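Local coordinates for protein 3-deoxy-D-manno-octulosonate 8-phosphate phosphatase KdsC (Haemophilus influenzae, PDB 4HGP) that catalyses the magnesium-dependent hydrolysis of 3-deoxy-D-manno-octulosonate 8-phosphate to 3-deoxy-D-manno-octulosonate and inorganic phosphate in lipopolysaccharide biosynthesis, at residues A[55-60]-A[79-84]; A[45-50]-A[154-159]; A[106-111]-A[126-131]; A[14-19]-A[32-37]; A[3-8]-A[118-123]. All coordinates share one frame; numbering follows the deposited sequence.

In the fold
Contacts 1, 3 and 4 build the active site from loops that follow strands of the parallel sheet. Contacts 3 and 4 share the magnesium ion, bound by Asp107, Asp14 and Asp16. Contacts 1 and 4 hold the vanadate. Lys84 NZ of contact 1 joins all three, 3.1 Å from Asp14 OD1 and 3.1 Å from Asp111 OD1. The centres of contacts 1 and 4 lie 13 Å apart. Contact 2 pairs two helices, and contact 5 sets the N-terminal helix on a strand. Both lie apart from this vanadate, though the Met46 side chain is about 8 Å from another bound KDO. They meet where Gln159 NE2 lies 2.9 Å from Leu5 O.

Contact 1: residues A[55-60]-A[79-84]; sequences AVLSGR and LGKLEK. With KDO (3-deoxy-alpha-D-manno-oct-2-ulopyranosonic acid), chain D; VN4 (oxido(dioxo)vanadium), chain C.
This is a loop-to-loop contact at the active-site end of the parallel sheet, where segment 55-60 leaves strand 53-57 and segment 79-84 leads from strand 76-78 into helix 84-95. Backbone atoms tie the turns together. Lys81 N gives a nearly straight bond to Ser58 O (2.8 Å, 176° at the hydrogen), and Gly80 N makes a weak one to Arg60 O. Glycine at 59 lets the chains close up: Leu82 CD2 sits 3.7 Å from Gly59 CA.

In the Rossmann-like fold of HAD phosphatases, these loops carry the conserved serine or threonine and the lysine that hold the phosphoryl group. Here vanadate occupies that place. Gly59 N donates to VN4 O3 (2.8 Å), and Ser58 OG lies 2.6 Å from VN4 O1. Lys84 runs extended beyond CG, antiparallel to the Leu57 side chain, with its CB 3.8 Å from Leu57 CD2. NZ reaches VN4 O3, though the modelled 2.3 Å is too short to be taken literally, and makes a weak bond to Leu57 O. NZ also forms salt bridges with Asp14 and Asp111.

Arg60 starts away from segment 79-84, and its chain, bent at chi3 (63°), brings NH1 2.7 Å from carboxylate atom O1A of KDO. Glu31 forms a salt bridge with Arg60 NE, and Arg68 of the second subunit also binds this KDO.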
# COMPACT_ATOMS: atom_id res chain seq x y z
N ALA A 55 -12.36 12.60 19.63
CA ALA A 55 -11.49 13.74 19.36
C ALA A 55 -10.20 13.31 18.67
O ALA A 55 -9.74 12.18 18.80
CB ALA A 55 -11.18 14.50 20.65
N VAL A 56 -9.62 14.25 17.92
CA VAL A 56 -8.40 13.99 17.20
C VAL A 56 -7.28 14.84 17.78
O VAL A 56 -7.46 16.01 18.06
CB VAL A 56 -8.58 14.30 15.71
CG1 VAL A 56 -7.25 14.24 15.00
CG2 VAL A 56 -9.56 13.33 15.11
N LEU A 57 -6.12 14.21 17.99
CA LEU A 57 -4.94 14.90 18.50
C LEU A 57 -3.73 14.50 17.66
O LEU A 57 -3.28 13.35 17.70
CB LEU A 57 -4.71 14.53 19.97
CG LEU A 57 -3.56 15.21 20.71
CD1 LEU A 57 -3.63 16.73 20.54
CD2 LEU A 57 -3.59 14.83 22.17
N SER A 58 -3.20 15.46 16.90
CA SER A 58 -2.12 15.19 15.96
C SER A 58 -1.00 16.22 16.05
O SER A 58 -1.25 17.41 16.23
CB SER A 58 -2.67 15.17 14.52
OG SER A 58 -1.65 14.93 13.57
N GLY A 59 0.24 15.76 15.92
CA GLY A 59 1.39 16.64 15.88
C GLY A 59 1.56 17.31 14.53
O GLY A 59 2.43 18.17 14.36
N ARG A 60 0.75 16.90 13.56
CA ARG A 60 0.73 17.52 12.24
C ARG A 60 -0.63 18.13 11.95
O ARG A 60 -1.65 17.69 12.49
CB ARG A 60 1.08 16.50 11.14
CG ARG A 60 2.43 15.84 11.29
CD ARG A 60 2.81 15.15 9.99
NE ARG A 60 2.95 16.12 8.92
CZ ARG A 60 4.09 16.73 8.60
NH1 ARG A 60 5.21 16.46 9.28
NH2 ARG A 60 4.11 17.61 7.61
N LEU A 79 -4.54 20.25 16.45
CA LEU A 79 -3.62 19.80 15.42
C LEU A 79 -2.28 20.54 15.51
O LEU A 79 -2.19 21.59 16.12
CB LEU A 79 -4.25 19.97 14.03
CG LEU A 79 -5.65 19.38 13.84
CD1 LEU A 79 -6.13 19.56 12.41
CD2 LEU A 79 -5.69 17.90 14.25
N GLY A 80 -1.25 19.97 14.89
CA GLY A 80 0.10 20.51 14.99
C GLY A 80 0.61 20.55 16.42
O GLY A 80 1.44 21.40 16.78
N LYS A 81 0.14 19.62 17.24
CA LYS A 81 0.38 19.69 18.68
C LYS A 81 1.24 18.52 19.17
O LYS A 81 0.77 17.40 19.30
CB LYS A 81 -0.96 19.72 19.41
CG LYS A 81 -0.87 19.99 20.90
CD LYS A 81 -0.99 21.47 21.22
CE LYS A 81 -1.04 21.67 22.73
NZ LYS A 81 -0.87 23.09 23.14
N LEU A 82 2.50 18.81 19.48
CA LEU A 82 3.49 17.78 19.78
C LEU A 82 3.62 17.49 21.27
O LEU A 82 4.10 16.43 21.66
CB LEU A 82 4.85 18.17 19.21
CG LEU A 82 4.96 17.98 17.69
CD1 LEU A 82 6.28 18.52 17.20
CD2 LEU A 82 4.81 16.52 17.34
N GLU A 83 3.20 18.44 22.10
CA GLU A 83 3.12 18.21 23.53
C GLU A 83 1.67 17.85 23.82
O GLU A 83 0.79 18.71 23.77
CB GLU A 83 3.57 19.45 24.30
CG GLU A 83 3.70 19.25 25.81
CD GLU A 83 2.37 19.41 26.54
OE1 GLU A 83 1.76 20.50 26.44
OE2 GLU A 83 1.95 18.44 27.21
N LYS A 84 1.43 16.57 24.10
CA LYS A 84 0.07 16.04 24.08
C LYS A 84 -0.59 15.81 25.44
O LYS A 84 -1.78 15.51 25.50
CB LYS A 84 0.02 14.75 23.25
CG LYS A 84 0.24 14.96 21.77
CD LYS A 84 0.02 13.68 21.01
CE LYS A 84 0.18 13.91 19.53
NZ LYS A 84 -0.11 12.68 18.74
C1 KDO D . 7.23 13.38 10.20
O1A KDO D . 6.84 14.29 9.43
O1B KDO D . 7.59 12.28 9.72
C2 KDO D . 7.25 13.58 11.68
O2 KDO D . 7.71 12.31 12.29
C3 KDO D . 8.02 14.44 11.96
C4 KDO D . 7.98 14.94 13.14
O4 KDO D . 8.29 16.42 12.96
C5 KDO D . 6.70 14.93 13.90
O5 KDO D . 6.12 16.11 13.57
C6 KDO D . 5.62 13.73 13.74
O6 KDO D . 5.86 13.89 12.20
C7 KDO D . 4.40 13.92 14.09
O7 KDO D . 4.06 15.33 13.96
C8 KDO D . 4.14 13.43 15.56
O8 KDO D . 2.82 13.21 15.94
V VN4 C . 0.33 11.88 14.96
O1 VN4 C . -1.33 12.36 13.83
O2 VN4 C . 1.42 10.13 14.65
O3 VN4 C . 0.76 13.07 16.63

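Contact 2: residues A[45-50]-A[154-159]; sequences KMLMDA and MILQAQ
Leu156 carries this helix-to-helix contact, reaching from helix 147-158 towards the last turn of helix 38-49. The tight part lies at its two methyls. CD2 rests 3.6 Å from Ala50 CB and 4.1 Å from Leu47 CD2, while CD1 meets Met46 CB at 3.9 Å. Leu156 CG stands anti to its carbonyl carbon (chi1 -67°), which carries the fork across to the other helix. Ala50, just past the helix end, offers only a methyl, so Leu156 can come close there.

The two helices flank the parallel sheet of the HAD-type alpha/beta core. The axes of the two short segments come within 10.6 Å and make an angle of 33°, with Leu156 and Leu47 meeting between them. The packing is looser towards Ile155, whose CB lies 4.4 Å from Leu47 CD2. Met46 touches with its CB alone; the rest of its extended chain leads away to Val164 and Phe165 of helix 163-166, and it also packs on Ser109 of the third subunit.

On the solvent side of helix 147-158, Gln157 is exposed and takes no part in the contact. Lys45 and Asp49 do not touch segment 154-159 either. Their polar ends are held elsewhere in the protein: Lys45 NZ bonds to Leu72 O, and Asp49 OD2 to Ser174 OG.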
# COMPACT_ATOMS: atom_id res chain seq x y z
N LYS A 45 -18.35 6.97 13.70
CA LYS A 45 -19.76 7.34 13.70
C LYS A 45 -20.57 6.53 14.71
O LYS A 45 -21.52 7.04 15.30
CB LYS A 45 -20.37 7.16 12.31
CG LYS A 45 -19.73 8.01 11.22
CD LYS A 45 -19.67 9.48 11.61
CE LYS A 45 -21.05 10.06 11.84
NZ LYS A 45 -21.00 11.54 12.00
N MET A 46 -20.20 5.26 14.87
CA MET A 46 -20.85 4.36 15.82
C MET A 46 -20.63 4.78 17.27
O MET A 46 -21.56 4.74 18.08
CB MET A 46 -20.38 2.92 15.60
CG MET A 46 -20.89 2.28 14.33
SD MET A 46 -20.20 0.65 14.02
CE MET A 46 -21.15 0.12 12.60
N LEU A 47 -19.41 5.18 17.59
CA LEU A 47 -19.08 5.66 18.93
C LEU A 47 -19.89 6.91 19.26
O LEU A 47 -20.51 6.99 20.32
CB LEU A 47 -17.59 5.97 19.04
CG LEU A 47 -16.58 4.83 19.14
CD1 LEU A 47 -15.17 5.38 18.97
CD2 LEU A 47 -16.71 4.12 20.47
N MET A 48 -19.85 7.88 18.36
CA MET A 48 -20.58 9.13 18.53
C MET A 48 -22.07 8.89 18.75
O MET A 48 -22.69 9.53 19.60
CB MET A 48 -20.37 10.03 17.32
CG MET A 48 -19.05 10.78 17.28
SD MET A 48 -18.89 11.62 15.70
CE MET A 48 -20.60 12.05 15.40
N ASP A 49 -22.63 7.97 17.99
CA ASP A 49 -24.05 7.64 18.07
C ASP A 49 -24.39 6.96 19.40
O ASP A 49 -25.53 7.05 19.88
CB ASP A 49 -24.43 6.73 16.90
CG ASP A 49 -25.84 6.20 17.02
OD1 ASP A 49 -26.79 6.97 16.78
OD2 ASP A 49 -26.01 5.00 17.35
N ALA A 50 -23.40 6.29 19.99
CA ALA A 50 -23.57 5.60 21.25
C ALA A 50 -23.20 6.48 22.44
O ALA A 50 -22.91 5.97 23.53
CB ALA A 50 -22.73 4.33 21.26
N MET A 154 -14.56 -2.92 20.53
CA MET A 154 -14.33 -3.41 21.87
C MET A 154 -15.08 -2.57 22.89
O MET A 154 -15.66 -3.09 23.84
CB MET A 154 -12.85 -3.33 22.21
CG MET A 154 -12.02 -4.50 21.78
SD MET A 154 -10.29 -4.19 22.16
CE MET A 154 -10.38 -4.05 23.94
N ILE A 155 -15.03 -1.26 22.70
CA ILE A 155 -15.63 -0.36 23.66
C ILE A 155 -17.14 -0.53 23.68
O ILE A 155 -17.74 -0.68 24.74
CB ILE A 155 -15.26 1.10 23.37
CG1 ILE A 155 -13.75 1.30 23.45
CG2 ILE A 155 -15.95 2.03 24.36
CD1 ILE A 155 -13.31 2.75 23.41
N LEU A 156 -17.73 -0.52 22.50
CA LEU A 156 -19.17 -0.70 22.34
C LEU A 156 -19.66 -2.02 22.93
O LEU A 156 -20.64 -2.06 23.66
CB LEU A 156 -19.56 -0.60 20.86
CG LEU A 156 -19.39 0.78 20.23
CD1 LEU A 156 -19.89 0.77 18.81
CD2 LEU A 156 -20.09 1.84 21.05
N GLN A 157 -18.98 -3.11 22.59
CA GLN A 157 -19.37 -4.42 23.10
C GLN A 157 -19.28 -4.53 24.62
O GLN A 157 -20.11 -5.17 25.26
CB GLN A 157 -18.56 -5.53 22.44
CG GLN A 157 -18.95 -6.90 22.93
CD GLN A 157 -18.66 -7.97 21.91
OE1 GLN A 157 -19.01 -7.84 20.74
NE2 GLN A 157 -18.02 -9.05 22.36
N ALA A 158 -18.26 -3.91 25.20
CA ALA A 158 -18.10 -3.87 26.66
C ALA A 158 -19.31 -3.20 27.30
O ALA A 158 -19.77 -3.62 28.36
CB ALA A 158 -16.86 -3.13 27.02
N GLN A 159 -19.83 -2.17 26.64
CA GLN A 159 -20.97 -1.41 27.13
C GLN A 159 -22.31 -1.94 26.62
O GLN A 159 -23.34 -1.29 26.77
CB GLN A 159 -20.82 0.08 26.77
CG GLN A 159 -19.48 0.68 27.22
CD GLN A 159 -19.33 2.16 26.90
OE1 GLN A 159 -20.27 2.81 26.44
NE2 GLN A 159 -18.15 2.71 27.15

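Contact 3: residues A[106-111]-A[126-131]; sequences GDDSVD and DAPIYV. With MG (magnesium ion), chain B.
Val131 points toward loop 106-111 and lays its CG2 methyl 3.6 Å from Asp108 C. Its chi1 of 165° splits the two methyls, CG2 going to Asp108 and CG1 to Asp107 C. Ala127 and Pro128, earlier in the same segment, also point toward this backbone, and Pro128 CD is 3.1 Å from Asp107 O. That carbonyl oxygen is buried and has no polar partner in the model.

Tyr130 turns its ring differently. One face carries Pro128 CB, 3.4 Å above the plane and offset towards the rim. Asp108 OD1 lies at the ring edge, and Ser109 OG approaches CE1 obliquely at 3.4 Å. A water links Asp108 OD1 to Tyr130 OH by donating to both. The second subunit takes the other polar ends: Arg149 pairs with Asp108, Phe165 O accepts from Ser109, and Asp153 bonds to Tyr130.

Loop 106-111 follows strand 102-106 and corresponds to the acidic metal-binding loop of HAD phosphatases. The Asp107 carboxylate serves the metal; CG is set between the backbone N and the carbonyl carbon (chi1 77°). OD1 binds magnesium at 2.0 Å, while OD2 pairs with Arg39 of the second subunit. Asp111 turns its carboxylate back to its own loop. Its OD2 receives Asp107 N from above the carboxylate plane and Asp108 N at the anti lone pair (3.0 Å). Consistent with a second-shell role, Asp111 OD2 also accepts from a magnesium-bound water at 2.5 Å.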
# COMPACT_ATOMS: atom_id res chain seq x y z
N GLY A 106 -2.65 5.47 20.23
CA GLY A 106 -1.47 6.05 19.60
C GLY A 106 -0.54 5.00 19.00
O GLY A 106 -0.85 3.82 19.03
N ASP A 107 0.60 5.43 18.46
CA ASP A 107 1.56 4.49 17.86
C ASP A 107 3.03 4.80 18.08
O ASP A 107 3.88 4.02 17.68
CB ASP A 107 1.34 4.40 16.35
CG ASP A 107 1.91 5.60 15.62
OD1 ASP A 107 1.28 6.67 15.68
OD2 ASP A 107 2.99 5.49 14.99
N ASP A 108 3.35 5.95 18.66
CA ASP A 108 4.75 6.36 18.74
C ASP A 108 5.04 7.17 20.01
O ASP A 108 4.13 7.49 20.78
CB ASP A 108 5.16 7.13 17.47
CG ASP A 108 6.67 7.12 17.22
OD1 ASP A 108 7.39 6.32 17.86
OD2 ASP A 108 7.13 7.90 16.36
N SER A 109 6.31 7.51 20.20
CA SER A 109 6.79 8.20 21.39
C SER A 109 6.00 9.46 21.75
O SER A 109 5.81 9.74 22.93
CB SER A 109 8.27 8.54 21.21
OG SER A 109 9.05 7.36 21.02
N VAL A 110 5.54 10.19 20.74
CA VAL A 110 4.82 11.45 20.93
C VAL A 110 3.51 11.22 21.68
O VAL A 110 2.94 12.14 22.29
CB VAL A 110 4.54 12.15 19.58
CG1 VAL A 110 3.52 11.36 18.76
CG2 VAL A 110 4.07 13.59 19.78
N ASP A 111 3.05 9.98 21.65
CA ASP A 111 1.80 9.59 22.28
C ASP A 111 2.00 9.19 23.74
O ASP A 111 1.03 9.08 24.48
CB ASP A 111 1.18 8.43 21.51
CG ASP A 111 0.83 8.81 20.09
OD1 ASP A 111 0.11 9.81 19.90
OD2 ASP A 111 1.27 8.10 19.15
N ASP A 126 1.43 -2.41 15.07
CA ASP A 126 2.78 -2.17 14.55
C ASP A 126 3.56 -1.11 15.35
O ASP A 126 4.63 -0.65 14.91
CB ASP A 126 2.75 -1.83 13.05
CG ASP A 126 1.74 -0.76 12.69
OD1 ASP A 126 0.63 -0.72 13.26
OD2 ASP A 126 2.05 0.07 11.81
N ALA A 127 3.04 -0.75 16.51
CA ALA A 127 3.71 0.15 17.43
C ALA A 127 4.99 -0.47 17.97
O ALA A 127 5.06 -1.69 18.12
CB ALA A 127 2.78 0.54 18.59
N PRO A 128 5.99 0.36 18.30
CA PRO A 128 7.26 -0.16 18.82
C PRO A 128 7.08 -0.70 20.23
O PRO A 128 6.08 -0.38 20.86
CB PRO A 128 8.17 1.07 18.85
CG PRO A 128 7.24 2.20 18.99
CD PRO A 128 5.98 1.83 18.28
N ILE A 129 8.04 -1.48 20.70
CA ILE A 129 7.94 -2.14 22.00
C ILE A 129 7.74 -1.16 23.16
O ILE A 129 6.94 -1.40 24.08
CB ILE A 129 9.15 -3.08 22.24
CG1 ILE A 129 8.90 -4.00 23.44
CG2 ILE A 129 10.46 -2.30 22.37
CD1 ILE A 129 9.72 -3.64 24.66
N TYR A 130 8.42 -0.02 23.09
CA TYR A 130 8.35 0.96 24.17
C TYR A 130 7.01 1.70 24.21
O TYR A 130 6.71 2.36 25.20
CB TYR A 130 9.51 1.95 24.08
CG TYR A 130 9.85 2.40 22.68
CD1 TYR A 130 9.26 3.53 22.13
CD2 TYR A 130 10.79 1.71 21.92
CE1 TYR A 130 9.58 3.96 20.85
CE2 TYR A 130 11.12 2.13 20.64
CZ TYR A 130 10.51 3.26 20.11
OH TYR A 130 10.83 3.68 18.84
N VAL A 131 6.23 1.58 23.14
CA VAL A 131 4.88 2.12 23.12
C VAL A 131 3.89 1.07 23.62
O VAL A 131 3.00 1.38 24.42
CB VAL A 131 4.50 2.61 21.71
CG1 VAL A 131 3.00 2.81 21.60
CG2 VAL A 131 5.25 3.90 21.40
MG MG B . 1.20 8.62 15.26
O HOH W 1 3.06 8.37 14.38
O HOH W 2 8.81 4.09 16.76
O HOH W 3 2.07 9.24 17.03

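Contact 4: residues A[14-19]-A[32-37]; sequences DVDGVL and AIKSFH. With MG (magnesium ion), chain B; VN4 (oxido(dioxo)vanadium), chain C.
Lys34 reaches from strand 30-37 to Asp16 in the DxDx(T/V) loop, the motif of HAD phosphatases that follows the first strand of the sheet. Its CB points at the loop, and CG stands anti to the carbonyl carbon. Beyond CG the chain bends twice (chi3 72°, chi4 56°). CE lies 3.9 Å from Val15 CG1; the two side chains cross at about a right angle. At the tip, NZ forms a salt bridge to Asp16 OD1 (2.8 Å), meeting it nearly along the C-O bond. Glu31 is a second acidic partner of NZ, so two carboxylates probably steady its positive charge.

The same loop grips metal and vanadate. Asp14 OD2 and Asp16 O bind magnesium, and Asp107 adds a further ligand. Asp14 OD1 is 2.1 Å from vanadium, consistent with the role of the first motif aspartate as nucleophile in HAD enzymes. Asp16 N donates to VN4 O1 at 2.8 Å.

Further along the strand, Phe36 presents its ring edge to Leu19 CB, while CE1 touches Val15 CG1 at 3.9 Å. The backbones meet directly where Phe36 CA makes a C-H...O contact to Leu19 O (3.6 Å). A water also bridges them, donating to Leu19 O and accepting from His37 N, each at 2.6 Å.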
# COMPACT_ATOMS: atom_id res chain seq x y z
N ASP A 14 -4.80 9.68 17.83
CA ASP A 14 -3.72 10.20 17.01
C ASP A 14 -4.05 9.88 15.54
O ASP A 14 -4.88 9.01 15.27
CB ASP A 14 -2.43 9.52 17.42
CG ASP A 14 -1.30 9.86 16.50
OD1 ASP A 14 -1.12 11.07 16.25
OD2 ASP A 14 -0.64 8.93 16.01
N VAL A 15 -3.43 10.57 14.59
CA VAL A 15 -3.75 10.34 13.18
C VAL A 15 -2.73 9.49 12.46
O VAL A 15 -3.04 8.40 11.96
CB VAL A 15 -3.91 11.65 12.41
CG1 VAL A 15 -4.33 11.38 10.97
CG2 VAL A 15 -4.90 12.56 13.13
N ASP A 16 -1.51 10.00 12.35
CA ASP A 16 -0.51 9.32 11.54
C ASP A 16 -0.07 8.05 12.25
O ASP A 16 0.40 8.09 13.40
CB ASP A 16 0.69 10.23 11.24
CG ASP A 16 0.27 11.56 10.63
OD1 ASP A 16 -0.27 11.55 9.50
OD2 ASP A 16 0.50 12.62 11.27
N GLY A 17 -0.25 6.92 11.57
CA GLY A 17 0.13 5.63 12.10
C GLY A 17 -0.95 4.98 12.95
O GLY A 17 -0.76 3.89 13.50
N VAL A 18 -2.09 5.65 13.07
CA VAL A 18 -3.24 5.09 13.76
C VAL A 18 -4.44 5.06 12.82
O VAL A 18 -4.95 3.99 12.49
CB VAL A 18 -3.58 5.85 15.06
CG1 VAL A 18 -4.98 5.48 15.56
CG2 VAL A 18 -2.53 5.53 16.12
N LEU A 19 -4.88 6.25 12.41
CA LEU A 19 -5.94 6.40 11.42
C LEU A 19 -5.36 6.21 10.03
O LEU A 19 -6.08 5.94 9.08
CB LEU A 19 -6.62 7.77 11.55
CG LEU A 19 -7.31 8.06 12.88
CD1 LEU A 19 -7.98 9.42 12.85
CD2 LEU A 19 -8.34 6.98 13.22
N ALA A 32 0.10 15.83 0.40
CA ALA A 32 -0.76 15.96 -0.77
C ALA A 32 -1.96 15.03 -0.71
O ALA A 32 -3.03 15.35 -1.22
CB ALA A 32 0.03 15.68 -2.01
N ILE A 33 -1.76 13.86 -0.10
CA ILE A 33 -2.83 12.90 0.13
C ILE A 33 -2.68 12.31 1.53
O ILE A 33 -1.56 12.06 1.97
CB ILE A 33 -2.85 11.78 -0.95
CG1 ILE A 33 -3.36 12.35 -2.28
CG2 ILE A 33 -3.74 10.63 -0.53
CD1 ILE A 33 -3.51 11.33 -3.39
N LYS A 34 -3.80 12.16 2.24
CA LYS A 34 -3.82 11.34 3.47
C LYS A 34 -4.78 10.19 3.24
O LYS A 34 -5.87 10.38 2.71
CB LYS A 34 -4.25 12.14 4.70
CG LYS A 34 -3.42 13.36 5.04
CD LYS A 34 -3.82 13.93 6.38
CE LYS A 34 -3.37 13.04 7.53
NZ LYS A 34 -1.90 12.77 7.55
N SER A 35 -4.36 8.99 3.64
CA SER A 35 -5.18 7.80 3.45
C SER A 35 -5.77 7.31 4.78
O SER A 35 -5.07 6.83 5.67
CB SER A 35 -4.34 6.70 2.77
OG SER A 35 -3.80 7.16 1.54
N PHE A 36 -7.09 7.46 4.93
CA PHE A 36 -7.78 6.98 6.11
C PHE A 36 -8.47 5.65 5.80
O PHE A 36 -8.50 5.23 4.65
CB PHE A 36 -8.79 8.02 6.60
CG PHE A 36 -8.19 9.39 6.81
CD1 PHE A 36 -7.62 9.74 8.03
CD2 PHE A 36 -8.18 10.32 5.78
CE1 PHE A 36 -7.07 10.99 8.21
CE2 PHE A 36 -7.62 11.58 5.96
CZ PHE A 36 -7.07 11.91 7.18
N HIS A 37 -8.99 4.98 6.81
CA HIS A 37 -9.62 3.69 6.54
C HIS A 37 -11.15 3.74 6.71
O HIS A 37 -11.66 4.30 7.68
CB HIS A 37 -8.99 2.61 7.41
CG HIS A 37 -9.39 1.23 7.01
ND1 HIS A 37 -8.57 0.40 6.26
CD2 HIS A 37 -10.53 0.54 7.20
CE1 HIS A 37 -9.19 -0.74 6.04
NE2 HIS A 37 -10.39 -0.68 6.59
MG MG B . 1.20 8.62 15.26
V VN4 C . 0.33 11.88 14.96
O1 VN4 C . -1.33 12.36 13.83
O2 VN4 C . 1.42 10.13 14.65
O3 VN4 C . 0.76 13.07 16.63
O HOH W 4 -8.71 5.75 9.31
O HOH W 1 3.06 8.37 14.38
O HOH W 3 2.07 9.24 17.03

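Contact 5: residues A[3-8]-A[118-123]; sequences QKLENI and CGTSFA
The N-terminal helix 2-5 and the turn after it pack here on strand 120-123 of the parallel sheet in the HAD-type alpha/beta core. Lys4 points toward the start of the strand, and its side chain crosses that of Thr120 obliquely. Its CG sits between the backbone N and the carbonyl carbon (chi1 45°), and the chain then bends at chi3 and chi4. This curls the side chain round Thr120, with CB 3.4 Å and CE 3.2 Å from Thr120 OG1. The ammonium group ends at Gly119 O, where NZ donates a 2.9 Å bond from above the carbonyl plane, 38° out of it. A long, weak ion pair also links NZ to Asp136.

The apolar part lies beside this. Leu5 CD1 meets the edge of the Phe122 ring at CZ (3.7 Å), near the ring plane. Ile8 sends CD1 to within 3.8 Å of Thr120 OG1. Leu5 to Ile8 form a type I beta turn, which brings Ile8 back to the sheet.

Helix 147-158 closes over this apolar patch, with Met154 against both Leu5 and Phe122. Gln159, just past that helix, bonds to Leu5 O and Ile8 O. On the sheet side, Ile8 packs on Ala103 and Phe122 on Ile105, both of the adjoining strand 102-106.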
# COMPACT_ATOMS: atom_id res chain seq x y z
N GLN A 3 -13.69 -3.41 32.90
CA GLN A 3 -14.09 -2.40 33.87
C GLN A 3 -13.70 -0.98 33.45
O GLN A 3 -14.38 -0.02 33.81
CB GLN A 3 -13.56 -2.72 35.27
CG GLN A 3 -14.39 -3.76 36.03
CD GLN A 3 -15.45 -3.12 36.94
OE1 GLN A 3 -15.45 -1.91 37.17
NE2 GLN A 3 -16.36 -3.95 37.46
N LYS A 4 -12.63 -0.85 32.68
CA LYS A 4 -12.30 0.46 32.14
C LYS A 4 -13.11 0.76 30.87
O LYS A 4 -13.66 1.86 30.73
CB LYS A 4 -10.79 0.64 31.95
CG LYS A 4 -10.06 -0.51 31.29
CD LYS A 4 -8.60 -0.57 31.76
CE LYS A 4 -7.88 0.75 31.53
NZ LYS A 4 -7.58 1.51 32.79
N LEU A 5 -13.22 -0.22 29.98
CA LEU A 5 -13.99 -0.09 28.74
C LEU A 5 -15.44 0.30 28.98
O LEU A 5 -16.06 0.98 28.15
CB LEU A 5 -13.95 -1.42 27.97
CG LEU A 5 -13.11 -1.52 26.71
CD1 LEU A 5 -11.87 -0.67 26.79
CD2 LEU A 5 -12.74 -2.98 26.45
N GLU A 6 -15.98 -0.12 30.11
CA GLU A 6 -17.37 0.13 30.47
C GLU A 6 -17.69 1.59 30.76
O GLU A 6 -18.83 2.03 30.63
CB GLU A 6 -17.74 -0.70 31.70
CG GLU A 6 -18.40 -1.99 31.37
CD GLU A 6 -18.84 -2.75 32.60
OE1 GLU A 6 -18.66 -2.25 33.73
OE2 GLU A 6 -19.35 -3.87 32.43
N ASN A 7 -16.68 2.34 31.18
CA ASN A 7 -16.91 3.71 31.62
C ASN A 7 -16.31 4.76 30.68
O ASN A 7 -16.15 5.92 31.06
CB ASN A 7 -16.40 3.89 33.05
CG ASN A 7 -17.13 3.00 34.04
OD1 ASN A 7 -18.33 2.74 33.91
ND2 ASN A 7 -16.41 2.54 35.06
N ILE A 8 -15.98 4.34 29.46
CA ILE A 8 -15.45 5.27 28.48
C ILE A 8 -16.56 6.10 27.83
O ILE A 8 -17.55 5.56 27.32
CB ILE A 8 -14.61 4.56 27.38
CG1 ILE A 8 -13.42 3.84 28.01
CG2 ILE A 8 -14.14 5.57 26.34
CD1 ILE A 8 -12.65 4.67 29.02
N CYS A 118 -4.56 9.95 29.91
CA CYS A 118 -5.84 9.27 29.81
C CYS A 118 -5.89 7.97 30.63
O CYS A 118 -4.87 7.32 30.85
CB CYS A 118 -6.19 9.00 28.35
SG CYS A 118 -6.21 10.49 27.31
N GLY A 119 -7.09 7.60 31.07
CA GLY A 119 -7.27 6.45 31.93
C GLY A 119 -7.05 5.12 31.23
O GLY A 119 -6.63 4.13 31.84
N THR A 120 -7.34 5.10 29.94
CA THR A 120 -7.24 3.88 29.15
C THR A 120 -6.47 4.18 27.88
O THR A 120 -6.77 5.14 27.18
CB THR A 120 -8.63 3.34 28.79
OG1 THR A 120 -9.38 3.08 29.98
CG2 THR A 120 -8.51 2.06 27.98
N SER A 121 -5.47 3.36 27.59
CA SER A 121 -4.65 3.58 26.42
C SER A 121 -4.53 2.33 25.56
O SER A 121 -4.47 1.21 26.07
CB SER A 121 -3.26 4.06 26.85
OG SER A 121 -2.73 3.19 27.83
N PHE A 122 -4.51 2.56 24.24
CA PHE A 122 -4.37 1.49 23.24
C PHE A 122 -3.17 1.75 22.33
O PHE A 122 -2.87 2.90 22.00
CB PHE A 122 -5.61 1.44 22.36
CG PHE A 122 -6.86 1.02 23.08
CD1 PHE A 122 -7.65 1.96 23.73
CD2 PHE A 122 -7.25 -0.31 23.09
CE1 PHE A 122 -8.82 1.58 24.38
CE2 PHE A 122 -8.42 -0.69 23.74
CZ PHE A 122 -9.20 0.25 24.39
N ALA A 123 -2.51 0.68 21.91
CA ALA A 123 -1.45 0.80 20.91
C ALA A 123 -1.86 0.01 19.68
O ALA A 123 -2.45 -1.06 19.80
CB ALA A 123 -0.13 0.29 21.45